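Side-chain contact in pngf-ii (Elizabethkingia meningoseptica, PDB 4R4X), which probably removes N-linked glycans from glycoproteins, as a peptide:N-glycosidase related to PNGase F: residues N213-L218 / I350-K355. Sequence-based numbering, arbitrary orientation.
Sequences NGTIIL and IGNYDK
Thr215 meets the loop 350-355 with its methyl. Thr215 CG2 lies 3.5 Å from the backbone O of Asn352 and 3.8 Å from the amide nitrogen ND2 of the same residue. Thr215 CB sits 3.5 Å from Ile350 O, so the methyl side of the threonine packs against a row of polar groups without bonding to any. The rotation about CA-CB explains this division: CG2 is trans to the carbonyl carbon and reaches toward Asn352, whereas OG1 (chi1 59°) turns to another partner, the backbone O of Gly212. Asn352 O is buried here with no polar partner in the model.

The Asn352 side chain runs beside its own backbone. ND2 donates to Ile350 O (2.9 Å), which lies close to the amide plane of Asn352; seen from the acceptor, however, the donor stands 37° above the carbonyl plane. At the other end of the amide, Asn352 OD1 accepts a hydrogen bond from the backbone N of Asp354 (3.0 Å). Gripped at both ends, the amide is fixed in its flip and bridges Ile350 to Asp354, with ND2 beside the threonine methyl.

One backbone bond joins the segments, Ile350 N to Thr215 O at 3.1 Å. It closes the pairing of antiparallel strands 216-222 and 343-350, which Ile217 continues with Ala348. Thr215 and Ile216 together face Phe211 in a classic beta bulge, and Asn352 shapes an Asx turn: a bulge at the start of strand 216-222, on its side toward strand 209-211, packed against a turn in the loop after strand 343-350, within the N-terminal part of the PNGase F-like region, in its large antiparallel sheet.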
# COMPACT_ATOMS: atom_id res chain seq x y z
N ASN A 213 -11.87 10.59 -23.89
CA ASN A 213 -13.20 11.11 -23.61
C ASN A 213 -13.60 10.94 -22.14
O ASN A 213 -14.77 10.81 -21.84
CB ASN A 213 -14.21 10.42 -24.54
CG ASN A 213 -15.21 11.38 -25.16
OD1 ASN A 213 -14.83 12.43 -25.64
ND2 ASN A 213 -16.49 11.02 -25.16
N GLY A 214 -12.60 10.95 -21.25
CA GLY A 214 -12.79 10.86 -19.81
C GLY A 214 -12.37 9.51 -19.18
O GLY A 214 -12.37 9.38 -17.96
N THR A 215 -12.05 8.53 -20.00
CA THR A 215 -11.73 7.19 -19.50
C THR A 215 -10.30 7.04 -18.97
O THR A 215 -9.97 6.05 -18.33
CB THR A 215 -11.98 6.13 -20.58
OG1 THR A 215 -11.18 6.41 -21.73
CG2 THR A 215 -13.44 6.09 -20.97
N ILE A 216 -9.47 8.05 -19.23
CA ILE A 216 -8.07 8.06 -18.77
C ILE A 216 -7.80 9.38 -18.05
O ILE A 216 -8.07 10.45 -18.61
CB ILE A 216 -7.10 7.97 -19.95
CG1 ILE A 216 -7.42 6.76 -20.84
CG2 ILE A 216 -5.66 7.91 -19.47
CD1 ILE A 216 -6.85 6.89 -22.26
N ILE A 217 -7.33 9.29 -16.81
CA ILE A 217 -6.87 10.46 -16.07
C ILE A 217 -5.37 10.31 -15.75
O ILE A 217 -4.90 9.22 -15.37
CB ILE A 217 -7.69 10.72 -14.78
CG1 ILE A 217 -7.66 9.52 -13.83
CG2 ILE A 217 -9.14 11.04 -15.14
CD1 ILE A 217 -8.50 9.71 -12.58
N LEU A 218 -4.63 11.41 -15.86
CA LEU A 218 -3.17 11.36 -15.80
C LEU A 218 -2.61 12.59 -15.08
O LEU A 218 -3.13 13.68 -15.26
CB LEU A 218 -2.62 11.35 -17.23
CG LEU A 218 -1.14 11.00 -17.38
CD1 LEU A 218 -0.97 9.51 -17.20
CD2 LEU A 218 -0.57 11.39 -18.74
N ILE A 350 -10.28 3.41 -16.73
CA ILE A 350 -11.40 2.46 -16.67
C ILE A 350 -12.19 2.61 -17.98
O ILE A 350 -12.83 3.63 -18.22
CB ILE A 350 -12.32 2.69 -15.45
CG1 ILE A 350 -11.52 2.56 -14.14
CG2 ILE A 350 -13.46 1.66 -15.49
CD1 ILE A 350 -12.29 2.97 -12.90
N GLY A 351 -12.12 1.59 -18.83
CA GLY A 351 -12.80 1.61 -20.10
C GLY A 351 -14.30 1.51 -19.87
O GLY A 351 -14.77 0.48 -19.42
N ASN A 352 -15.03 2.57 -20.19
CA ASN A 352 -16.47 2.58 -20.05
C ASN A 352 -17.10 3.56 -21.04
O ASN A 352 -16.41 4.38 -21.64
CB ASN A 352 -16.86 2.97 -18.61
CG ASN A 352 -16.64 4.46 -18.32
OD1 ASN A 352 -17.58 5.28 -18.44
ND2 ASN A 352 -15.42 4.81 -17.96
N TYR A 353 -18.42 3.49 -21.17
CA TYR A 353 -19.17 4.35 -22.11
C TYR A 353 -20.25 5.10 -21.35
O TYR A 353 -21.22 5.55 -21.94
CB TYR A 353 -19.78 3.53 -23.27
CG TYR A 353 -18.78 3.14 -24.34
CD1 TYR A 353 -18.33 4.08 -25.28
CD2 TYR A 353 -18.24 1.84 -24.40
CE1 TYR A 353 -17.40 3.73 -26.26
CE2 TYR A 353 -17.31 1.49 -25.37
CZ TYR A 353 -16.90 2.43 -26.31
OH TYR A 353 -15.97 2.11 -27.29
N ASP A 354 -20.07 5.27 -20.04
CA ASP A 354 -21.11 5.84 -19.20
C ASP A 354 -20.85 7.30 -18.80
O ASP A 354 -19.76 7.63 -18.31
CB ASP A 354 -21.27 5.02 -17.91
CG ASP A 354 -22.57 5.33 -17.21
OD1 ASP A 354 -23.60 4.81 -17.69
OD2 ASP A 354 -22.58 6.12 -16.24
N LYS A 355 -21.87 8.15 -18.93
CA LYS A 355 -21.72 9.55 -18.56
C LYS A 355 -21.43 9.76 -17.07
O LYS A 355 -20.76 10.72 -16.67
CB LYS A 355 -22.99 10.33 -18.93
CG LYS A 355 -22.86 11.84 -18.74
CD LYS A 355 -24.12 12.61 -19.17
CE LYS A 355 -24.49 12.40 -20.64
NZ LYS A 355 -23.37 12.72 -21.59